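PDB 6W0P: kojibiose phosphorylase from Gut metagenome, which is a carbohydrate-active enzyme of glycoside hydrolase family 65, built from an N-terminal beta domain, a helical catalytic domain and a small C-terminal beta domain. Local coordinates for residues Leu144-Asp149 / Val286-Lys291; Ser148-Ala153 / His326-Thr331; Asn722-Lys727 / Ile745-Ile750; Lys710-Thr715 / Asn731-Asn736; Lys604-Asn609 / Ala632-Leu637. All blocks are in the same frame, centred on the assembly; numbering follows the deposited sequence. Where two conformers were deposited one is given.

Contact 1 (Leu144-Asp149 / Val286-Lys291); sequences LLDMSD and VKKNQK
The side-chain amide of N289 lies against the backbone of L145-M147, where the chain leaves strand 135-145. It bonds there twice. Its ND2 donates to L145 O at 2.8 Å, with the acceptor close to the amide plane. Its OD1 accepts from M147 N at 3.0 Å. The chi1 of N289 is -108°, away from the usual staggered values, and CG sits there with both ends of the amide engaged. M147 CG packs across the same amide, 3.5 Å from N289 OD1. ND2 also donates to S121 O.

One turn earlier on the helix, L144 crosses V286 at about a right angle. L144 CD1 touches V286 CG2 at 3.7 Å.

On the other flank K288 runs out as an extended chain and places NZ between two carboxylates. NZ meets the syn lone pair of D146 OD2 at 2.7 Å. It meets the anti lone pair of D149 OD2, also at 2.7 Å. D146 is held further. Its OD1 accepts from the backbone N of S148 and of D149, an Asx turn and an Asx motif, and its OD2 is bonded by Y154 OH. A water lies 2.8 Å from D146 OD1 and 2.9 Å from N289 OD1.

The contact fixes the end of a strand of the N-terminal domain to helix 282-300. The amide satisfies a carbonyl at the strand end and an N-H of the turn, both on buried residues. The two carboxylates around one ammonium would be expected to keep K288 charged, and the charge in turn should stabilise both acids.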
# COMPACT_ATOMS: atom_id res chain seq x y z
N LEU A 144 32.73 26.08 -13.42
CA LEU A 144 31.64 27.06 -13.56
C LEU A 144 30.51 26.41 -14.38
O LEU A 144 30.81 25.71 -15.36
CB LEU A 144 32.14 28.27 -14.35
CG LEU A 144 33.17 29.19 -13.72
CD1 LEU A 144 33.70 30.15 -14.78
CD2 LEU A 144 32.60 29.99 -12.56
N LEU A 145 29.27 26.69 -14.01
CA LEU A 145 28.12 26.61 -14.94
C LEU A 145 27.77 28.06 -15.31
O LEU A 145 27.69 28.90 -14.40
CB LEU A 145 26.97 25.86 -14.27
CG LEU A 145 27.30 24.46 -13.75
CD1 LEU A 145 26.06 23.78 -13.20
CD2 LEU A 145 27.92 23.59 -14.83
N ASP A 146 27.67 28.35 -16.61
CA ASP A 146 27.35 29.72 -17.12
C ASP A 146 25.93 30.06 -16.69
O ASP A 146 25.03 29.31 -17.03
CB ASP A 146 27.49 29.77 -18.64
CG ASP A 146 27.59 31.18 -19.22
OD1 ASP A 146 26.81 32.07 -18.80
OD2 ASP A 146 28.44 31.37 -20.12
N MET A 147 25.74 31.14 -15.93
CA MET A 147 24.40 31.45 -15.34
C MET A 147 23.50 32.15 -16.36
O MET A 147 22.29 32.08 -16.13
CB MET A 147 24.51 32.33 -14.10
CG MET A 147 25.31 31.68 -13.01
SD MET A 147 24.66 30.09 -12.46
CE MET A 147 23.17 30.63 -11.63
N SER A 148 24.04 32.75 -17.43
CA SER A 148 23.27 33.45 -18.51
C SER A 148 23.06 32.51 -19.71
O SER A 148 21.89 32.26 -20.06
CB SER A 148 23.94 34.73 -18.92
OG SER A 148 24.66 35.29 -17.82
N ASP A 149 24.13 32.04 -20.34
CA ASP A 149 24.07 31.09 -21.49
C ASP A 149 24.18 29.68 -20.92
O ASP A 149 25.29 29.13 -20.93
CB ASP A 149 25.16 31.38 -22.53
CG ASP A 149 25.04 32.77 -23.12
OD1 ASP A 149 24.04 33.01 -23.81
OD2 ASP A 149 25.95 33.62 -22.86
N VAL A 286 34.52 33.60 -15.24
CA VAL A 286 34.29 33.83 -13.78
C VAL A 286 33.70 35.24 -13.62
O VAL A 286 32.71 35.37 -12.91
CB VAL A 286 35.56 33.64 -12.93
CG1 VAL A 286 35.29 33.89 -11.46
CG2 VAL A 286 36.18 32.26 -13.13
N LYS A 287 34.28 36.25 -14.28
CA LYS A 287 33.81 37.65 -14.22
C LYS A 287 32.38 37.72 -14.76
O LYS A 287 31.57 38.40 -14.13
CB LYS A 287 34.72 38.60 -15.00
CG LYS A 287 36.07 38.85 -14.34
CD LYS A 287 36.95 39.76 -15.16
CE LYS A 287 38.33 39.95 -14.57
NZ LYS A 287 38.96 41.19 -15.07
N LYS A 288 32.08 37.00 -15.83
CA LYS A 288 30.72 36.95 -16.44
C LYS A 288 29.73 36.40 -15.41
O LYS A 288 28.67 37.03 -15.21
CB LYS A 288 30.74 36.13 -17.72
CG LYS A 288 29.42 36.07 -18.47
CD LYS A 288 29.51 35.14 -19.64
CE LYS A 288 28.28 35.15 -20.51
NZ LYS A 288 28.14 33.85 -21.22
N ASN A 289 30.09 35.31 -14.72
CA ASN A 289 29.19 34.71 -13.71
C ASN A 289 29.03 35.69 -12.55
O ASN A 289 27.93 35.81 -12.02
CB ASN A 289 29.67 33.35 -13.22
CG ASN A 289 28.82 32.22 -13.74
OD1 ASN A 289 28.21 32.34 -14.79
ND2 ASN A 289 28.78 31.13 -13.01
N GLN A 290 30.09 36.40 -12.19
CA GLN A 290 30.05 37.34 -11.05
C GLN A 290 29.08 38.48 -11.39
O GLN A 290 28.36 38.90 -10.48
CB GLN A 290 31.45 37.85 -10.70
CG GLN A 290 31.48 38.81 -9.52
CD GLN A 290 32.65 38.51 -8.61
OE1 GLN A 290 33.44 37.58 -8.87
NE2 GLN A 290 32.76 39.28 -7.55
N LYS A 291 29.06 38.95 -12.64
CA LYS A 291 28.14 40.02 -13.13
C LYS A 291 26.69 39.56 -12.91
O LYS A 291 25.89 40.36 -12.42
CB LYS A 291 28.42 40.36 -14.59
CG LYS A 291 28.17 41.80 -15.00
CD LYS A 291 27.89 41.94 -16.48
CE LYS A 291 26.47 41.56 -16.85
NZ LYS A 291 25.61 42.76 -17.02
O HOH W 1 27.18 34.02 -16.89

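Contact 2 (Ser148-Ala153 / His326-Thr331); sequences SDCENA and HGFDPT
F328, C150 and H326 make up most of this contact. C150 points at the loop 326-331 and touches both rings. Its CB sits over one face of the F328 ring, 4.2 Å from the centroid and 19° off the ring normal, a CH-pi contact. Its SG is displaced toward the rim of F328 and lies oblique to that ring, 3.6 Å from F328 CD1. The same sulfur meets H326 at the edge of the imidazole, near its plane, 3.6 Å from H326 CE1. One thiol thus touches one ring obliquely and the other edge-on.

F328 CG is anti to the backbone N (chi1 -177°), and the ring beyond it meets the turn. At its tip, E151 OE2 approaches the ring edge, 3.8 Å from F328 CZ. The carboxylate stands steeply to the ring, with the planes 79° apart. A water bridges the two segments: it donates to S148 O at 2.9 Å and lies 2.9 Å from H326 NE2. No direct hydrogen bond crosses the contact.

C150 and E151 are the central residues of a type I turn, D149 to N152, that leads into strand 152-161. E151 and A153 pair by backbone bonds with strand 245-256. Across the contact, segment 326-331 belongs to the loop that follows helix 308-324 and precedes helix 351-361 in the chain. E38 OE1 holds it by accepting from the backbone N of H326 and F328, while N37 ND2 bonds C150 O.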
# COMPACT_ATOMS: atom_id res chain seq x y z
N SER A 148 24.04 32.75 -17.43
CA SER A 148 23.27 33.45 -18.51
C SER A 148 23.06 32.51 -19.71
O SER A 148 21.89 32.26 -20.06
CB SER A 148 23.94 34.73 -18.92
OG SER A 148 24.66 35.29 -17.82
N ASP A 149 24.13 32.04 -20.34
CA ASP A 149 24.07 31.09 -21.49
C ASP A 149 24.18 29.68 -20.92
O ASP A 149 25.29 29.13 -20.93
CB ASP A 149 25.16 31.38 -22.53
CG ASP A 149 25.04 32.77 -23.12
OD1 ASP A 149 24.04 33.01 -23.81
OD2 ASP A 149 25.95 33.62 -22.86
N CYS A 150 23.07 29.13 -20.42
CA CYS A 150 23.06 28.05 -19.39
C CYS A 150 23.38 26.68 -20.00
O CYS A 150 23.64 25.73 -19.23
CB CYS A 150 21.73 28.02 -18.65
SG CYS A 150 21.32 29.63 -17.92
N GLU A 151 23.43 26.61 -21.34
CA GLU A 151 23.86 25.42 -22.12
C GLU A 151 25.35 25.16 -21.89
O GLU A 151 25.77 24.01 -22.14
CB GLU A 151 23.59 25.63 -23.60
CG GLU A 151 22.14 26.01 -23.91
CD GLU A 151 21.87 27.50 -23.99
OE1 GLU A 151 22.75 28.35 -23.59
OE2 GLU A 151 20.76 27.84 -24.44
N ASN A 152 26.13 26.16 -21.46
CA ASN A 152 27.60 26.06 -21.32
C ASN A 152 28.04 25.76 -19.88
O ASN A 152 27.44 26.31 -18.94
CB ASN A 152 28.32 27.32 -21.75
CG ASN A 152 27.94 27.76 -23.14
OD1 ASN A 152 27.50 26.93 -23.94
ND2 ASN A 152 28.12 29.04 -23.43
N ALA A 153 29.13 25.00 -19.78
CA ALA A 153 29.91 24.68 -18.56
C ALA A 153 31.39 24.82 -18.89
O ALA A 153 31.79 24.53 -20.03
CB ALA A 153 29.60 23.28 -18.08
N HIS A 326 15.95 30.79 -12.23
CA HIS A 326 16.08 32.24 -12.53
C HIS A 326 15.21 32.65 -13.73
O HIS A 326 15.44 33.74 -14.25
CB HIS A 326 17.56 32.62 -12.71
CG HIS A 326 18.21 32.03 -13.92
ND1 HIS A 326 18.76 30.77 -13.93
CD2 HIS A 326 18.43 32.55 -15.15
CE1 HIS A 326 19.27 30.54 -15.13
NE2 HIS A 326 19.09 31.61 -15.90
N GLY A 327 14.24 31.82 -14.13
CA GLY A 327 13.32 32.15 -15.24
C GLY A 327 13.93 31.79 -16.58
O GLY A 327 13.58 32.44 -17.58
N PHE A 328 14.80 30.79 -16.63
CA PHE A 328 15.42 30.36 -17.91
C PHE A 328 14.37 29.71 -18.82
O PHE A 328 14.50 29.86 -20.04
CB PHE A 328 16.56 29.37 -17.69
CG PHE A 328 17.25 28.99 -18.98
CD1 PHE A 328 18.13 29.87 -19.60
CD2 PHE A 328 17.02 27.76 -19.58
CE1 PHE A 328 18.76 29.54 -20.79
CE2 PHE A 328 17.63 27.44 -20.78
CZ PHE A 328 18.51 28.32 -21.38
N ASP A 329 13.40 29.00 -18.26
CA ASP A 329 12.50 28.12 -19.05
C ASP A 329 11.14 27.94 -18.37
O ASP A 329 11.06 27.34 -17.31
CB ASP A 329 13.14 26.75 -19.25
CG ASP A 329 12.41 25.85 -20.25
OD1 ASP A 329 11.22 26.11 -20.55
OD2 ASP A 329 13.04 24.90 -20.73
N PRO A 330 10.03 28.35 -19.03
CA PRO A 330 8.69 28.20 -18.47
C PRO A 330 8.15 26.76 -18.46
O PRO A 330 6.99 26.59 -18.09
CB PRO A 330 7.79 29.04 -19.42
CG PRO A 330 8.53 29.02 -20.75
CD PRO A 330 10.01 28.94 -20.38
N THR A 331 8.96 25.78 -18.88
CA THR A 331 8.70 24.33 -18.71
C THR A 331 9.64 23.74 -17.65
O THR A 331 9.71 22.50 -17.53
CB THR A 331 8.79 23.58 -20.06
OG1 THR A 331 10.13 23.63 -20.55
CG2 THR A 331 7.87 24.17 -21.11
O HOH W 2 19.59 32.85 -18.44

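Contact 3 (Asn722-Lys727 / Ile745-Ile750)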
# COMPACT_ATOMS: atom_id res chain seq x y z
N ASN A 722 16.42 51.15 15.81
CA ASN A 722 15.86 51.76 14.57
C ASN A 722 15.53 50.70 13.50
O ASN A 722 16.16 49.64 13.44
CB ASN A 722 16.81 52.82 14.00
CG ASN A 722 16.79 54.09 14.83
OD1 ASN A 722 17.76 54.41 15.50
ND2 ASN A 722 15.67 54.81 14.84
N VAL A 723 14.50 51.01 12.72
CA VAL A 723 14.21 50.46 11.39
C VAL A 723 14.55 51.56 10.40
O VAL A 723 13.99 52.63 10.53
CB VAL A 723 12.75 50.03 11.28
CG1 VAL A 723 12.44 49.45 9.92
CG2 VAL A 723 12.40 49.04 12.38
N ILE A 724 15.47 51.29 9.48
CA ILE A 724 15.87 52.20 8.38
C ILE A 724 15.45 51.49 7.09
O ILE A 724 15.87 50.32 6.88
CB ILE A 724 17.38 52.52 8.47
CG1 ILE A 724 17.72 53.17 9.82
CG2 ILE A 724 17.88 53.38 7.31
CD1 ILE A 724 19.17 52.97 10.23
N ILE A 725 14.64 52.17 6.29
CA ILE A 725 14.07 51.69 5.00
C ILE A 725 14.50 52.69 3.94
O ILE A 725 14.28 53.92 4.18
CB ILE A 725 12.53 51.59 5.09
CG1 ILE A 725 12.07 50.65 6.21
CG2 ILE A 725 11.94 51.19 3.75
CD1 ILE A 725 10.67 50.92 6.69
N THR A 726 15.11 52.21 2.85
CA THR A 726 15.64 53.06 1.76
C THR A 726 15.19 52.52 0.40
O THR A 726 14.97 51.29 0.26
CB THR A 726 17.17 53.21 1.85
OG1 THR A 726 17.79 51.96 2.19
CG2 THR A 726 17.61 54.23 2.88
N LYS A 727 15.09 53.42 -0.57
CA LYS A 727 14.96 53.12 -2.01
C LYS A 727 15.53 54.28 -2.83
O LYS A 727 15.70 55.38 -2.28
CB LYS A 727 13.50 52.80 -2.36
CG LYS A 727 12.56 53.98 -2.53
CD LYS A 727 11.11 53.59 -2.71
CE LYS A 727 10.21 54.81 -2.72
NZ LYS A 727 10.54 55.77 -3.80
N ILE A 745 9.92 58.01 0.18
CA ILE A 745 10.41 58.61 -1.09
C ILE A 745 11.85 58.14 -1.29
O ILE A 745 12.10 57.45 -2.27
CB ILE A 745 10.23 60.14 -1.09
CG1 ILE A 745 8.75 60.51 -1.05
CG2 ILE A 745 10.93 60.76 -2.29
CD1 ILE A 745 8.45 61.97 -0.69
N ASP A 746 12.75 58.47 -0.34
CA ASP A 746 14.18 58.07 -0.37
C ASP A 746 14.53 57.27 0.89
O ASP A 746 15.16 56.21 0.75
CB ASP A 746 15.07 59.29 -0.56
CG ASP A 746 14.91 60.34 0.54
OD1 ASP A 746 13.78 60.54 1.07
OD2 ASP A 746 15.93 60.93 0.87
N LYS A 747 14.10 57.72 2.06
CA LYS A 747 14.59 57.19 3.36
C LYS A 747 13.53 57.38 4.44
O LYS A 747 12.90 58.48 4.51
CB LYS A 747 15.88 57.92 3.72
CG LYS A 747 16.61 57.46 4.97
CD LYS A 747 18.04 58.02 4.98
CE LYS A 747 18.72 57.98 6.33
NZ LYS A 747 19.02 56.58 6.73
N LEU A 748 13.35 56.33 5.25
CA LEU A 748 12.56 56.32 6.50
C LEU A 748 13.46 55.82 7.64
O LEU A 748 14.07 54.75 7.50
CB LEU A 748 11.35 55.39 6.30
CG LEU A 748 10.02 56.06 6.01
CD1 LEU A 748 10.13 57.13 4.93
CD2 LEU A 748 8.99 55.03 5.60
N GLU A 749 13.48 56.54 8.76
CA GLU A 749 14.22 56.17 9.99
C GLU A 749 13.18 56.10 11.11
O GLU A 749 12.72 57.17 11.51
CB GLU A 749 15.28 57.24 10.26
CG GLU A 749 16.53 56.76 10.97
CD GLU A 749 17.77 57.57 10.61
OE1 GLU A 749 18.19 57.55 9.41
OE2 GLU A 749 18.31 58.25 11.50
N ILE A 750 12.76 54.90 11.52
CA ILE A 750 11.67 54.71 12.52
C ILE A 750 12.26 54.14 13.81
O ILE A 750 12.90 53.10 13.71
CB ILE A 750 10.54 53.83 11.95
CG1 ILE A 750 9.91 54.49 10.73
CG2 ILE A 750 9.50 53.50 13.01
CD1 ILE A 750 8.93 53.60 10.00
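Strands 722-726 and 747-750 run antiparallel, at 173°, with their axes 4.7 Å apart at closest approach. V723 with I750 and I725 with L748 are the hydrogen-bonded pairs. Each makes two N-H to O bonds, such as I750 N to V723 O at 2.8 Å. I724 with E749, between them, and T726 with K747, beyond I725, are the non-hydrogen-bonded pairs. Past the last pair, K727 N donates to D746 O at 3.1 Å.

V723, I725, L748 and I750 share one face, where I725 CB and L748 CB stand 4.2 Å apart. This apolar face packs on I735 and V737 of strand 733-737 and on Y742 and L744 of strand 740-744.

I724, T726, K747 and E749 share the other face, which is more polar. K747 lies alongside I724 and bends at its end, bringing NZ to 3.4 Å from I724 CG2. NZ also makes a salt bridge with E749 OE1 at 3.0 Å, so the charged pair lies alongside I724, with E749 CG near I724 CG1. T726 CG2 rests against K747 CG at 4.0 Å.

K727 turns its CG between the backbone N and the carbonyl carbon (chi1 79°). Its NZ reaches I745 O at 2.8 Å and also bonds N731 O and T729 OG1. Three oxygens therefore receive one ammonium.

The pairing forms one edge of a five-stranded antiparallel sheet, and its apolar face lies on a second sheet. This two-layer beta arrangement belongs to the C-terminal domain of the family 65 fold.

Contact 4 (Lys710-Thr715 / Asn731-Asn736)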
# COMPACT_ATOMS: atom_id res chain seq x y z
N LYS A 710 6.23 46.89 -6.46
CA LYS A 710 5.77 47.98 -7.36
C LYS A 710 6.99 48.72 -7.93
O LYS A 710 7.01 49.96 -7.90
CB LYS A 710 4.86 48.95 -6.61
CG LYS A 710 3.55 48.36 -6.12
CD LYS A 710 2.54 49.46 -5.82
CE LYS A 710 1.34 49.00 -5.04
NZ LYS A 710 0.26 48.55 -5.95
N ASN A 711 7.96 47.94 -8.41
CA ASN A 711 9.21 48.37 -9.09
C ASN A 711 10.07 49.19 -8.14
O ASN A 711 10.93 49.93 -8.65
CB ASN A 711 8.92 49.15 -10.37
CG ASN A 711 8.22 48.32 -11.42
OD1 ASN A 711 8.58 47.17 -11.65
ND2 ASN A 711 7.21 48.87 -12.06
N HIS A 712 9.85 49.08 -6.82
CA HIS A 712 10.72 49.73 -5.80
C HIS A 712 11.63 48.68 -5.20
O HIS A 712 11.12 47.81 -4.48
CB HIS A 712 9.93 50.42 -4.69
CG HIS A 712 8.97 51.46 -5.15
ND1 HIS A 712 9.39 52.72 -5.51
CD2 HIS A 712 7.63 51.45 -5.28
CE1 HIS A 712 8.34 53.44 -5.85
NE2 HIS A 712 7.25 52.68 -5.73
N LEU A 713 12.93 48.79 -5.45
CA LEU A 713 13.94 47.97 -4.78
C LEU A 713 14.15 48.51 -3.37
O LEU A 713 14.81 49.56 -3.24
CB LEU A 713 15.24 47.97 -5.58
CG LEU A 713 16.38 47.15 -4.95
CD1 LEU A 713 15.89 45.77 -4.52
CD2 LEU A 713 17.56 47.03 -5.92
N LEU A 714 13.61 47.83 -2.37
CA LEU A 714 13.60 48.28 -0.95
C LEU A 714 14.73 47.61 -0.16
O LEU A 714 14.84 46.37 -0.24
CB LEU A 714 12.27 47.92 -0.31
CG LEU A 714 11.04 48.49 -0.99
CD1 LEU A 714 9.80 47.79 -0.48
CD2 LEU A 714 10.95 49.99 -0.77
N THR A 715 15.46 48.41 0.61
CA THR A 715 16.44 47.97 1.64
C THR A 715 15.89 48.30 3.03
O THR A 715 15.61 49.48 3.31
CB THR A 715 17.81 48.62 1.43
OG1 THR A 715 18.29 48.33 0.12
CG2 THR A 715 18.83 48.14 2.44
N ASN A 731 9.38 58.18 -6.80
CA ASN A 731 7.92 58.31 -6.55
C ASN A 731 7.60 57.80 -5.14
O ASN A 731 8.38 57.04 -4.55
CB ASN A 731 7.10 57.60 -7.63
CG ASN A 731 7.47 56.14 -7.78
OD1 ASN A 731 8.65 55.79 -7.82
ND2 ASN A 731 6.46 55.28 -7.88
N ILE A 732 6.46 58.22 -4.60
CA ILE A 732 6.00 57.83 -3.24
C ILE A 732 5.60 56.36 -3.24
O ILE A 732 4.74 55.98 -4.06
CB ILE A 732 4.85 58.76 -2.80
CG1 ILE A 732 5.37 60.17 -2.48
CG2 ILE A 732 4.07 58.14 -1.64
CD1 ILE A 732 4.29 61.23 -2.47
N LEU A 733 6.17 55.56 -2.34
CA LEU A 733 5.55 54.27 -1.95
C LEU A 733 4.96 54.44 -0.56
O LEU A 733 5.70 54.69 0.38
CB LEU A 733 6.58 53.13 -1.94
CG LEU A 733 5.99 51.78 -1.52
CD1 LEU A 733 4.89 51.35 -2.49
CD2 LEU A 733 7.07 50.70 -1.41
N PRO A 734 3.64 54.29 -0.39
CA PRO A 734 3.06 54.16 0.93
C PRO A 734 3.50 52.85 1.56
O PRO A 734 3.46 51.83 0.92
CB PRO A 734 1.55 54.14 0.73
CG PRO A 734 1.35 53.84 -0.74
CD PRO A 734 2.61 54.29 -1.45
N ILE A 735 3.91 52.92 2.81
CA ILE A 735 4.34 51.73 3.57
C ILE A 735 3.83 51.87 5.01
O ILE A 735 3.84 52.98 5.54
CB ILE A 735 5.86 51.56 3.43
CG1 ILE A 735 6.40 50.37 4.23
CG2 ILE A 735 6.59 52.85 3.77
CD1 ILE A 735 7.86 50.11 3.97
N ASN A 736 3.38 50.76 5.57
CA ASN A 736 2.78 50.69 6.92
C ASN A 736 3.81 50.02 7.84
O ASN A 736 4.16 48.84 7.57
CB ASN A 736 1.43 49.98 6.79
CG ASN A 736 0.56 50.23 7.98
OD1 ASN A 736 0.98 49.93 9.10
ND2 ASN A 736 -0.60 50.82 7.77
O HOH W 3 4.42 53.56 -5.91
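H712 reaches from strand 712-718 toward N731 and L733, and H712 and L733 bury the most surface here. CB leaves the strand toward segment 731-736, with CG anti to the carbonyl carbon (chi1 -58°). From CG the ring then lies over L733. CD2 is 3.9 Å from both L733 CB and L733 CD1. L733 CB stands over one face of the imidazole, 4.0 Å from the centroid and 20° off the ring normal, a CH-pi contact. ND1, on the other branch, is hydrogen-bonded to T729 OG1. CE1 comes to 3.1 Å from N731 OD1, which lies at the ring edge near its plane. The N731 amide is turned only 25° from the ring. NE2, at the far end, meets a water at 3.0 Å, and that water donates to I732 O at 3.1 Å. Both ring nitrogens therefore have polar partners while a ring face is given to leucine.

Further along strand 712-718 the contact is apolar. L714 crosses L733 at about a right angle, its CD2 4.0 Å from L733 CD2. No clear direct hydrogen bond links the two segments.

The segments belong to different sheets of the C-terminal domain. Strand 712-718 pairs with strands 702-709 and 722-726. Strand 733-737 pairs with strands 689-692 and 740-744. K727 touches H712, L714 and L733, and L714 packs further on L690 and L744, in the layer between the two sheets.

Contact 5 (Lys604-Asn609 / Ala632-Leu637)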
# COMPACT_ATOMS: atom_id res chain seq x y z
N LYS A 604 -5.83 37.44 18.20
CA LYS A 604 -6.49 36.48 19.12
C LYS A 604 -6.76 35.16 18.38
O LYS A 604 -6.65 34.12 19.02
CB LYS A 604 -7.79 37.09 19.68
CG LYS A 604 -7.57 38.09 20.80
CD LYS A 604 -8.87 38.67 21.35
CE LYS A 604 -8.65 39.46 22.63
NZ LYS A 604 -9.89 40.14 23.06
N GLN A 605 -7.13 35.21 17.10
CA GLN A 605 -7.39 33.98 16.29
C GLN A 605 -6.10 33.16 16.11
O GLN A 605 -6.14 31.93 16.35
CB GLN A 605 -8.01 34.36 14.95
CG GLN A 605 -9.48 34.74 15.10
CD GLN A 605 -10.04 35.22 13.79
OE1 GLN A 605 -9.42 36.04 13.11
NE2 GLN A 605 -11.18 34.67 13.41
N LEU A 606 -5.03 33.83 15.72
CA LEU A 606 -3.69 33.21 15.56
C LEU A 606 -3.22 32.64 16.91
O LEU A 606 -2.69 31.51 16.90
CB LEU A 606 -2.71 34.26 15.03
CG LEU A 606 -2.98 34.73 13.61
CD1 LEU A 606 -2.33 36.08 13.38
CD2 LEU A 606 -2.45 33.71 12.60
N LEU A 607 -3.40 33.37 18.01
CA LEU A 607 -2.87 32.89 19.32
C LEU A 607 -3.70 31.68 19.77
O LEU A 607 -3.11 30.69 20.22
CB LEU A 607 -2.84 34.04 20.34
CG LEU A 607 -2.41 33.70 21.78
CD1 LEU A 607 -0.92 33.45 21.90
CD2 LEU A 607 -2.80 34.83 22.75
N ALA A 608 -5.02 31.69 19.59
CA ALA A 608 -5.87 30.56 20.02
C ALA A 608 -5.43 29.31 19.24
O ALA A 608 -5.16 28.29 19.86
CB ALA A 608 -7.33 30.86 19.79
N ASN A 609 -5.30 29.42 17.92
CA ASN A 609 -4.95 28.25 17.06
C ASN A 609 -3.50 27.86 17.28
O ASN A 609 -3.22 26.66 17.29
CB ASN A 609 -5.32 28.51 15.60
CG ASN A 609 -6.82 28.55 15.42
OD1 ASN A 609 -7.40 27.51 15.15
ND2 ASN A 609 -7.45 29.71 15.59
N ALA A 632 4.54 32.87 15.48
CA ALA A 632 5.00 33.27 16.83
C ALA A 632 5.39 34.75 16.82
O ALA A 632 4.91 35.47 17.68
CB ALA A 632 6.16 32.43 17.31
N SER A 633 6.22 35.18 15.86
CA SER A 633 6.63 36.60 15.72
C SER A 633 5.38 37.50 15.64
O SER A 633 5.29 38.46 16.38
CB SER A 633 7.53 36.82 14.52
OG SER A 633 8.87 36.49 14.82
N LYS A 634 4.44 37.16 14.74
CA LYS A 634 3.20 37.92 14.46
C LYS A 634 2.40 38.13 15.75
O LYS A 634 1.77 39.21 15.85
CB LYS A 634 2.37 37.17 13.42
CG LYS A 634 1.18 37.92 12.84
CD LYS A 634 1.52 39.05 11.92
CE LYS A 634 2.24 38.61 10.65
NZ LYS A 634 2.78 39.78 9.88
N ILE A 635 2.43 37.19 16.69
CA ILE A 635 1.61 37.28 17.94
C ILE A 635 2.48 37.66 19.17
O ILE A 635 1.98 37.54 20.29
CB ILE A 635 0.79 35.99 18.17
CG1 ILE A 635 1.66 34.74 18.28
CG2 ILE A 635 -0.26 35.83 17.08
CD1 ILE A 635 0.87 33.46 18.27
N GLY A 636 3.71 38.14 18.97
CA GLY A 636 4.55 38.70 20.05
C GLY A 636 5.23 37.63 20.90
O GLY A 636 5.75 38.01 21.97
N LEU A 637 5.30 36.36 20.46
CA LEU A 637 5.99 35.27 21.20
C LEU A 637 7.45 35.16 20.71
O LEU A 637 7.81 34.22 19.94
CB LEU A 637 5.25 33.95 20.99
CG LEU A 637 3.83 33.87 21.53
CD1 LEU A 637 3.27 32.48 21.30
CD2 LEU A 637 3.81 34.20 23.02
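I635 packs against L606 and L607 of helix 603-613 from a Schellman motif that ends helix 624-634. In that motif L637 N bonds A632 O and G636 N bonds S633 O. G636 is the C-prime residue, with phi at 79°. The chain turns at once, for L637 is the N-cap residue of helix 638-645.

The tight part is the branched side chain of I635. Its CG2 lies 3.6 Å from L606 CB, the closest approach of the contact. The other branch has CG1 between the backbone N and the carbonyl carbon (chi1 59°). At its end CD1 reaches the next residue of the helix, 3.9 Å from L607 CA and 4.0 Å from L607 CD1. The two branches of I635 therefore fit against two successive leucines. L606 is buried and also touches M594 of helix 590-596. On I635 itself, Q603 and Y610 add further packing from helix 603-613.

The margins are looser. K634 lends only the aliphatic start of its chain, with CG beside L606 CD1, and the bent remainder carries the ammonium away from the helix. No hydrogen bond crosses between the segments, though K634 O accepts from NE2 of Q603, the residue just before 604-609. L607 and L637 are both partly exposed. They meet methyl to methyl at the outer side of the contact, L607 CD1 4.3 Å from L637 CD1.

Overall arrangement
Contact 1 is the buried one; contacts 3 and 4 are partly buried, and contacts 2 and 5 lie at the surface. Contacts 1 and 2 share S148 and D149 and start from neighbouring strands of the large N-terminal sheet, one facing helix 282-300 and the other a loop of the catalytic region. Salt bridges and hydrogen bonds of a side-chain amide carry contact 1, whereas sulfur and rings carry contact 2. Contacts 3 and 4 touch through K727 and H712: one pairs strands within a sheet, the other joins two sheets by side chains and a bridging water. Contact 5, apolar, between a helix and the turn that ends another, lies across the chain's centre from contacts 1 and 2.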